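Local atomic coordinates of extracellular solute-binding protein family 1 (Kribbella flavida, PDB entry 5IXP), a protein that probably binds a solute outside the membrane and delivers it to an ABC importer, as other solute-binding proteins do. Residues A[118-123]-A[256-261]; A[170-175]-A[362-367]. All blocks are in the same frame, centred on the assembly; numbering follows the deposited sequence. Where two conformers were deposited one is given.

Contact 1 (A[118-123]-A[256-261]); sequences ICYRRD and KWDVAD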
ATOM      1  N   ILE A 118       7.666  11.031   1.727  1.00 13.79           N
ATOM      2  CA  ILE A 118       7.877  11.738   0.468  1.00 12.02           C
ATOM      3  C   ILE A 118       9.342  11.596   0.093  1.00 14.90           C
ATOM      4  O   ILE A 118      10.223  12.073   0.819  1.00 17.18           O
ATOM      5  CB  ILE A 118       7.479  13.222   0.542  1.00 13.80           C
ATOM      6  CG1 ILE A 118       5.984  13.397   0.871  1.00 14.78           C
ATOM      7  CG2 ILE A 118       7.800  13.901  -0.781  1.00 15.53           C
ATOM      8  CD1 ILE A 118       5.019  12.790  -0.169  1.00 16.35           C
ATOM      9  N   CYS A 119       9.616  10.909  -1.006  0.54 12.97           N
ATOM     10  CA  CYS A 119      10.965  10.966  -1.536  0.54 12.33           C
ATOM     11  C   CYS A 119      11.063  12.136  -2.505  0.54 13.77           C
ATOM     12  O   CYS A 119      10.063  12.625  -3.038  0.54 11.22           O
ATOM     13  CB  CYS A 119      11.365   9.654  -2.219  0.54 16.18           C
ATOM     14  SG  CYS A 119      10.305   9.118  -3.575  0.54 16.53           S
ATOM     15  N   TYR A 120      12.283  12.610  -2.701  1.00 12.96           N
ATOM     16  CA  TYR A 120      12.462  13.820  -3.503  1.00 14.82           C
ATOM     17  C   TYR A 120      13.853  13.893  -4.116  1.00 16.47           C
ATOM     18  O   TYR A 120      14.820  13.313  -3.613  1.00 17.83           O
ATOM     19  CB  TYR A 120      12.190  15.094  -2.682  1.00 15.08           C
ATOM     20  CG  TYR A 120      13.142  15.303  -1.520  1.00 17.30           C
ATOM     21  CD1 TYR A 120      12.942  14.649  -0.305  1.00 17.69           C
ATOM     22  CD2 TYR A 120      14.234  16.162  -1.634  1.00 16.69           C
ATOM     23  CE1 TYR A 120      13.811  14.836   0.762  1.00 20.86           C
ATOM     24  CE2 TYR A 120      15.111  16.359  -0.571  1.00 16.72           C
ATOM     25  CZ  TYR A 120      14.893  15.689   0.626  1.00 18.75           C
ATOM     26  OH  TYR A 120      15.751  15.869   1.688  1.00 17.53           O
ATOM     27  N   ARG A 121      13.930  14.645  -5.212  1.00 15.68           N
ATOM     28  CA  ARG A 121      15.170  14.859  -5.951  1.00 15.28           C
ATOM     29  C   ARG A 121      15.895  16.051  -5.339  1.00 17.76           C
ATOM     30  O   ARG A 121      15.549  17.208  -5.605  1.00 18.00           O
ATOM     31  CB  ARG A 121      14.865  15.074  -7.428  1.00 16.33           C
ATOM     32  CG  ARG A 121      14.483  13.786  -8.174  1.00 17.58           C
ATOM     33  CD  ARG A 121      15.741  13.000  -8.580  1.00 18.22           C
ATOM     34  NE  ARG A 121      16.597  13.800  -9.454  1.00 20.78           N
ATOM     35  CZ  ARG A 121      16.488  13.844 -10.781  1.00 23.90           C
ATOM     36  NH1 ARG A 121      15.563  13.119 -11.409  1.00 22.40           N
ATOM     37  NH2 ARG A 121      17.313  14.606 -11.483  1.00 24.68           N
ATOM     38  N   ARG A 122      16.927  15.782  -4.536  0.66 18.69           N
ATOM     39  CA  ARG A 122      17.622  16.879  -3.866  0.66 20.85           C
ATOM     40  C   ARG A 122      18.397  17.759  -4.842  0.66 19.74           C
ATOM     41  O   ARG A 122      18.603  18.946  -4.560  0.66 20.69           O
ATOM     42  CB  ARG A 122      18.549  16.343  -2.772  0.66 23.67           C
ATOM     43  CG  ARG A 122      19.424  15.171  -3.162  0.66 23.23           C
ATOM     44  CD  ARG A 122      20.110  14.588  -1.923  0.66 23.44           C
ATOM     45  NE  ARG A 122      21.001  15.559  -1.293  0.66 21.51           N
ATOM     46  CZ  ARG A 122      20.766  16.188  -0.142  0.66 25.51           C
ATOM     47  NH1 ARG A 122      19.656  15.951   0.561  0.66 18.16           N
ATOM     48  NH2 ARG A 122      21.666  17.058   0.316  0.66 30.70           N
ATOM     49  N   ASP A 123      18.826  17.216  -5.987  1.00 17.61           N
ATOM     50  CA  ASP A 123      19.493  18.053  -6.982  1.00 18.54           C
ATOM     51  C   ASP A 123      18.516  19.030  -7.621  1.00 19.47           C
ATOM     52  O   ASP A 123      18.831  20.215  -7.787  1.00 20.18           O
ATOM     53  CB  ASP A 123      20.160  17.183  -8.052  1.00 21.25           C
ATOM     54  CG  ASP A 123      19.173  16.305  -8.797  1.00 21.22           C
ATOM     55  OD1 ASP A 123      18.232  15.796  -8.161  1.00 20.90           O
ATOM     56  OD2 ASP A 123      19.339  16.120 -10.027  1.00 23.62           O
ATOM     57  N   LYS A 256      21.222  11.835  -6.029  1.00 21.68           N
ATOM     58  CA  LYS A 256      20.133  12.739  -6.375  1.00 21.32           C
ATOM     59  C   LYS A 256      18.865  12.551  -5.554  1.00 22.81           C
ATOM     60  O   LYS A 256      18.005  13.436  -5.584  1.00 20.66           O
ATOM     61  CB  LYS A 256      19.779  12.604  -7.861  1.00 18.39           C
ATOM     62  CG  LYS A 256      20.877  13.086  -8.788  1.00 21.77           C
ATOM     63  CD  LYS A 256      20.492  12.940 -10.249  1.00 26.13           C
ATOM     64  CE  LYS A 256      21.626  13.402 -11.156  1.00 28.37           C
ATOM     65  NZ  LYS A 256      21.380  12.984 -12.563  1.00 31.75           N
ATOM     66  N   TRP A 257      18.720  11.442  -4.823  1.00 19.70           N
ATOM     67  CA  TRP A 257      17.482  11.148  -4.115  1.00 17.09           C
ATOM     68  C   TRP A 257      17.666  11.213  -2.602  1.00 17.88           C
ATOM     69  O   TRP A 257      18.740  10.915  -2.067  1.00 19.05           O
ATOM     70  CB  TRP A 257      16.939   9.763  -4.495  1.00 18.88           C
ATOM     71  CG  TRP A 257      16.209   9.701  -5.807  1.00 19.25           C
ATOM     72  CD1 TRP A 257      16.699   9.254  -7.003  1.00 20.96           C
ATOM     73  CD2 TRP A 257      14.846  10.078  -6.047  1.00 20.11           C
ATOM     74  NE1 TRP A 257      15.720   9.336  -7.977  1.00 21.43           N
ATOM     75  CE2 TRP A 257      14.577   9.836  -7.412  1.00 19.46           C
ATOM     76  CE3 TRP A 257      13.826  10.601  -5.237  1.00 19.30           C
ATOM     77  CZ2 TRP A 257      13.334  10.100  -7.985  1.00 17.49           C
ATOM     78  CZ3 TRP A 257      12.600  10.863  -5.805  1.00 18.60           C
ATOM     79  CH2 TRP A 257      12.360  10.609  -7.170  1.00 21.32           C
ATOM     80  N   ASP A 258      16.597  11.620  -1.920  1.00 15.27           N
ATOM     81  CA  ASP A 258      16.526  11.599  -0.467  1.00 13.86           C
ATOM     82  C   ASP A 258      15.089  11.273  -0.085  1.00 13.99           C
ATOM     83  O   ASP A 258      14.201  11.187  -0.939  1.00 16.75           O
ATOM     84  CB  ASP A 258      16.972  12.933   0.149  1.00 16.86           C
ATOM     85  CG  ASP A 258      17.654  12.763   1.508  1.00 20.73           C
ATOM     86  OD1 ASP A 258      17.294  11.823   2.265  1.00 18.95           O
ATOM     87  OD2 ASP A 258      18.559  13.574   1.812  1.00 20.66           O
ATOM     88  N   VAL A 259      14.852  11.087   1.204  0.59 14.58           N
ATOM     89  CA  VAL A 259      13.496  10.843   1.671  0.59 15.35           C
ATOM     90  C   VAL A 259      13.264  11.660   2.929  0.59 15.73           C
ATOM     91  O   VAL A 259      14.126  11.735   3.811  0.59 17.92           O
ATOM     92  CB  VAL A 259      13.223   9.340   1.898  0.59 16.68           C
ATOM     93  CG1 VAL A 259      14.194   8.763   2.887  0.59 15.43           C
ATOM     94  CG2 VAL A 259      11.790   9.122   2.353  0.59 19.13           C
ATOM     95  N   ALA A 260      12.106  12.307   2.978  1.00 15.80           N
ATOM     96  CA  ALA A 260      11.707  13.191   4.061  1.00 15.32           C
ATOM     97  C   ALA A 260      10.713  12.479   4.973  1.00 16.83           C
ATOM     98  O   ALA A 260       9.807  11.789   4.501  1.00 17.42           O
ATOM     99  CB  ALA A 260      11.090  14.480   3.511  1.00 18.46           C
ATOM    100  N   ASP A 261      10.886  12.660   6.285  1.00 16.22           N
ATOM    101  CA  ASP A 261      10.062  11.992   7.290  1.00 13.59           C
ATOM    102  C   ASP A 261       8.760  12.770   7.467  1.00 16.54           C
ATOM    103  O   ASP A 261       8.543  13.478   8.454  1.00 16.25           O
ATOM    104  CB  ASP A 261      10.833  11.888   8.600  1.00 14.03           C
ATOM    105  CG  ASP A 261      10.101  11.073   9.664  1.00 18.86           C
ATOM    106  OD1 ASP A 261       8.978  10.582   9.418  1.00 19.73           O
ATOM    107  OD2 ASP A 261      10.658  10.933  10.767  1.00 23.46           O
TER
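Asp258 OD2 is gripped twice, by a 2.9 Å salt bridge with Arg122 NH1 and a hydrogen bond from Asn331. Asp258 OD1 has two partners too: Arg134 in a salt bridge and, on its anti lone pair, Val259 N at 2.8 Å. Asp258 CB lies over one face of the Tyr120 ring, 3.5 Å from Tyr120 CZ, while the Tyr120 hydroxyl bonds to Thr132 O. On the sheet's other face, Arg121 lays its CD on the indole of Trp257, 3.8 Å from the five-membered-ring centroid. Bends at chi2 and chi3 turn the guanidinium back, so that NE and NH2 each meet one Asp123 oxygen on its syn lone pair, close to the guanidinium plane; NH2 also bridges to Asp230 and NH1 bonds to Thr229 O. An alanine here would probably loosen Asp123, Asp230 and Thr229 and leave the indole face less well packed. Cys119 SG, disulfide-bonded to Cys237, approaches the same indole obliquely, 3.6 Å from Trp257 CZ3. A nearly straight hydrogen bond from Ala260 N to Ile118 O (176°) and the reciprocal pair between Tyr120 and Asp258 join the backbones; Arg122 N reaches Lys256 O where the helix starts. This antiparallel strand pair belongs to the mixed sheet of a periplasmic-binding-protein fold.

Contact 2 (A[170-175]-A[362-367]); sequences TWEAMR and VFTEAL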
ATOM      1  N   THR A 170      -1.070  10.438  -7.178  1.00 14.58           N
ATOM      2  CA  THR A 170      -1.400  11.448  -6.177  1.00 14.25           C
ATOM      3  C   THR A 170      -2.816  11.241  -5.648  1.00 14.31           C
ATOM      4  O   THR A 170      -3.073  11.394  -4.445  1.00 14.50           O
ATOM      5  CB  THR A 170      -1.240  12.852  -6.768  1.00 14.87           C
ATOM      6  OG1 THR A 170       0.063  12.987  -7.353  1.00 17.68           O
ATOM      7  CG2 THR A 170      -1.429  13.921  -5.690  1.00 16.70           C
ATOM      8  N   TRP A 171      -3.742  10.884  -6.538  1.00 14.04           N
ATOM      9  CA  TRP A 171      -5.106  10.549  -6.137  1.00 17.08           C
ATOM     10  C   TRP A 171      -5.132   9.378  -5.170  1.00 18.31           C
ATOM     11  O   TRP A 171      -5.843   9.412  -4.156  1.00 20.57           O
ATOM     12  CB  TRP A 171      -5.936  10.227  -7.381  1.00 18.07           C
ATOM     13  CG  TRP A 171      -7.260   9.516  -7.135  1.00 18.63           C
ATOM     14  CD1 TRP A 171      -7.475   8.161  -7.064  1.00 16.89           C
ATOM     15  CD2 TRP A 171      -8.542  10.132  -6.975  1.00 15.59           C
ATOM     16  NE1 TRP A 171      -8.814   7.903  -6.857  1.00 19.27           N
ATOM     17  CE2 TRP A 171      -9.491   9.094  -6.802  1.00 18.29           C
ATOM     18  CE3 TRP A 171      -8.979  11.459  -6.947  1.00 17.62           C
ATOM     19  CZ2 TRP A 171     -10.852   9.348  -6.605  1.00 17.77           C
ATOM     20  CZ3 TRP A 171     -10.336  11.710  -6.756  1.00 19.34           C
ATOM     21  CH2 TRP A 171     -11.254  10.659  -6.585  1.00 18.99           C
ATOM     22  N   GLU A 172      -4.397   8.310  -5.489  1.00 17.11           N
ATOM     23  CA  GLU A 172      -4.343   7.169  -4.580  1.00 17.69           C
ATOM     24  C   GLU A 172      -3.889   7.609  -3.197  1.00 19.54           C
ATOM     25  O   GLU A 172      -4.471   7.203  -2.181  1.00 22.44           O
ATOM     26  CB  GLU A 172      -3.405   6.097  -5.132  1.00 17.97           C
ATOM     27  CG  GLU A 172      -3.896   5.456  -6.423  1.00 19.55           C
ATOM     28  CD  GLU A 172      -5.117   4.569  -6.184  1.00 29.82           C
ATOM     29  OE1 GLU A 172      -4.947   3.398  -5.769  1.00 36.72           O
ATOM     30  OE2 GLU A 172      -6.249   5.051  -6.372  1.00 28.56           O
ATOM     31  N   ALA A 173      -2.865   8.462  -3.141  1.00 17.12           N
ATOM     32  CA  ALA A 173      -2.333   8.901  -1.856  1.00 18.69           C
ATOM     33  C   ALA A 173      -3.369   9.697  -1.074  1.00 16.60           C
ATOM     34  O   ALA A 173      -3.567   9.460   0.124  1.00 18.71           O
ATOM     35  CB  ALA A 173      -1.062   9.721  -2.066  1.00 17.67           C
HETATM   36  N   MSE A 174      -4.066  10.617  -1.734  1.00 14.66           N
HETATM   37  CA  MSE A 174      -5.034  11.458  -1.042  1.00 16.39           C
HETATM   38  C   MSE A 174      -6.331  10.733  -0.717  1.00 18.22           C
HETATM   39  O   MSE A 174      -6.857  10.863   0.390  1.00 20.08           O
HETATM   40  CB  MSE A 174      -5.354  12.699  -1.877  1.00 15.17           C
HETATM   41  CG  MSE A 174      -4.139  13.561  -2.139  1.00 19.08           C
HETATM   42 SE   MSE A 174      -4.692  15.112  -3.180  0.84 28.72          SE
HETATM   43  CE  MSE A 174      -5.890  15.901  -1.840  1.00 27.98           C
ATOM     44  N   ARG A 175      -6.864   9.985  -1.686  1.00 17.45           N
ATOM     45  CA  ARG A 175      -8.174   9.374  -1.481  1.00 21.12           C
ATOM     46  C   ARG A 175      -8.163   8.417  -0.302  1.00 22.49           C
ATOM     47  O   ARG A 175      -9.145   8.324   0.446  1.00 21.77           O
ATOM     48  CB  ARG A 175      -8.633   8.625  -2.725  1.00 17.50           C
ATOM     49  CG  ARG A 175     -10.123   8.318  -2.645  1.00 21.03           C
ATOM     50  CD  ARG A 175     -10.521   7.232  -3.590  1.00 25.77           C
ATOM     51  NE  ARG A 175     -10.098   5.909  -3.142  1.00 30.55           N
ATOM     52  CZ  ARG A 175      -9.006   5.289  -3.572  1.00 31.14           C
ATOM     53  NH1 ARG A 175      -8.207   5.882  -4.448  1.00 31.70           N
ATOM     54  NH2 ARG A 175      -8.712   4.074  -3.132  1.00 33.94           N
ATOM     55  N   VAL A 362     -12.757   3.231 -12.157  1.00 21.02           N
ATOM     56  CA  VAL A 362     -13.394   4.172 -13.075  1.00 21.00           C
ATOM     57  C   VAL A 362     -12.955   5.598 -12.754  1.00 17.92           C
ATOM     58  O   VAL A 362     -12.759   6.413 -13.664  1.00 19.23           O
ATOM     59  CB  VAL A 362     -14.932   4.019 -13.097  1.00 23.49           C
ATOM     60  CG1 VAL A 362     -15.348   2.556 -13.004  1.00 27.79           C
ATOM     61  CG2 VAL A 362     -15.619   4.868 -12.047  1.00 25.10           C
ATOM     62  N   PHE A 363     -12.743   5.914 -11.468  1.00 16.81           N
ATOM     63  CA  PHE A 363     -12.275   7.253 -11.120  1.00 15.10           C
ATOM     64  C   PHE A 363     -10.841   7.476 -11.582  1.00 15.11           C
ATOM     65  O   PHE A 363     -10.510   8.556 -12.089  1.00 15.27           O
ATOM     66  CB  PHE A 363     -12.398   7.502  -9.615  1.00 15.29           C
ATOM     67  CG  PHE A 363     -13.783   7.878  -9.176  1.00 19.68           C
ATOM     68  CD1 PHE A 363     -14.218   9.195  -9.265  1.00 18.45           C
ATOM     69  CD2 PHE A 363     -14.658   6.917  -8.689  1.00 20.31           C
ATOM     70  CE1 PHE A 363     -15.492   9.552  -8.867  1.00 22.46           C
ATOM     71  CE2 PHE A 363     -15.937   7.264  -8.288  1.00 20.36           C
ATOM     72  CZ  PHE A 363     -16.356   8.588  -8.377  1.00 21.39           C
ATOM     73  N   THR A 364      -9.971   6.476 -11.423  1.00 15.49           N
ATOM     74  CA  THR A 364      -8.586   6.687 -11.821  1.00 16.43           C
ATOM     75  C   THR A 364      -8.441   6.700 -13.337  1.00 17.83           C
ATOM     76  O   THR A 364      -7.604   7.441 -13.868  1.00 17.82           O
ATOM     77  CB  THR A 364      -7.659   5.631 -11.201  1.00 16.55           C
ATOM     78  OG1 THR A 364      -8.067   4.313 -11.589  1.00 17.63           O
ATOM     79  CG2 THR A 364      -7.664   5.742  -9.677  1.00 16.02           C
ATOM     80  N   GLU A 365      -9.246   5.903 -14.051  1.00 17.41           N
ATOM     81  CA  GLU A 365      -9.240   5.992 -15.509  1.00 20.23           C
ATOM     82  C   GLU A 365      -9.653   7.386 -15.952  1.00 18.51           C
ATOM     83  O   GLU A 365      -9.024   7.977 -16.840  1.00 17.97           O
ATOM     84  CB  GLU A 365     -10.168   4.935 -16.126  1.00 19.16           C
ATOM     85  CG  GLU A 365      -9.608   3.512 -16.041  1.00 23.37           C
ATOM     86  CD  GLU A 365     -10.578   2.444 -16.516  1.00 29.99           C
ATOM     87  OE1 GLU A 365     -11.717   2.784 -16.898  1.00 32.31           O
ATOM     88  OE2 GLU A 365     -10.197   1.252 -16.502  1.00 31.46           O
ATOM     89  N   ALA A 366     -10.689   7.940 -15.317  1.00 17.99           N
ATOM     90  CA  ALA A 366     -11.137   9.281 -15.668  1.00 17.15           C
ATOM     91  C   ALA A 366     -10.061  10.315 -15.361  1.00 17.77           C
ATOM     92  O   ALA A 366      -9.797  11.211 -16.172  1.00 17.50           O
ATOM     93  CB  ALA A 366     -12.435   9.610 -14.930  1.00 16.52           C
ATOM     94  N   LEU A 367      -9.421  10.206 -14.195  1.00 17.06           N
ATOM     95  CA  LEU A 367      -8.394  11.177 -13.847  1.00 15.51           C
ATOM     96  C   LEU A 367      -7.203  11.081 -14.800  1.00 16.24           C
ATOM     97  O   LEU A 367      -6.621  12.105 -15.172  1.00 16.30           O
ATOM     98  CB  LEU A 367      -7.961  10.987 -12.393  1.00 14.65           C
ATOM     99  CG  LEU A 367      -6.948  12.009 -11.875  1.00 14.07           C
ATOM    100  CD1 LEU A 367      -7.453  13.433 -12.081  1.00 16.94           C
ATOM    101  CD2 LEU A 367      -6.659  11.738 -10.399  1.00 16.57           C
TER
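Trp171, the first residue of 170-175 to touch the other helix, carries most of the contact. Its CG stands anti to the backbone N (chi1 165°), which sends the indole out toward helix 356-371, and three side chains from about one turn of that helix receive it. Leu367 comes in at the root: its CD2 packs 3.5 Å from Trp171 CB. Thr364 meets the pyrrole side, with CG2 3.6 Å from Trp171 CD1 and nearly as close to NE1. Farther out, Trp171 CZ2 lies 3.9 Å from Phe363 CB. The Phe363 ring is nearly parallel to the six-membered ring of the indole, planes 14° apart, but it is slid so far along, with centroids 6.0 Å apart, that the two hardly overlap. The indole N-H is satisfied by Asn360 OD1, one turn before Thr364, and this bond helps fix the rotation of the ring.

Glu172 follows, its chain bent at chi2 so that OE2 swings back to the Thr364 methyl, CG2, 3.7 Å away. The same oxygen is bonded by Asn360 ND2, so the Asn360 amide serves both Trp171 and Glu172. Arg175 closes the group from within its own helix: NH1 makes a 2.9 Å salt bridge to Glu172 OE2, arriving from above the carboxylate plane, and Arg175 CB sits over one face of the indole.

The axes of the segments 170-175 and 362-367 come within 11.2 Å and run 137° to each other; the wide spacing is bridged by the large indole. Around them, helix 195-209 adds Leu197 against Trp171 and Trp201 against Leu367, Tyr182 meets both Trp171 and Phe363, helix 377-392 backs Phe363 through Ala384 and Ala388, and helix 144-157 packs on the side of Thr170 and Met174.

In the fold
The centres of the two contacts are 23 Å apart, and their nearest atoms come within about 7 Å without touching. Along the chain their segments alternate: 118-123, then 170-175, then 256-261, then 362-367. Neither contact is therefore nested in the other, and the chain passes back and forth between the two places. Contact 1 belongs to the mixed sheet, joining the end of the long strand 108-121 to strand 257-260; contact 2 joins helices 167-175 and 356-371 in a helical part of the molecule. They bring four segments far apart in sequence together in two neighbouring places, in keeping with the discontinuous chain path of solute-binding proteins.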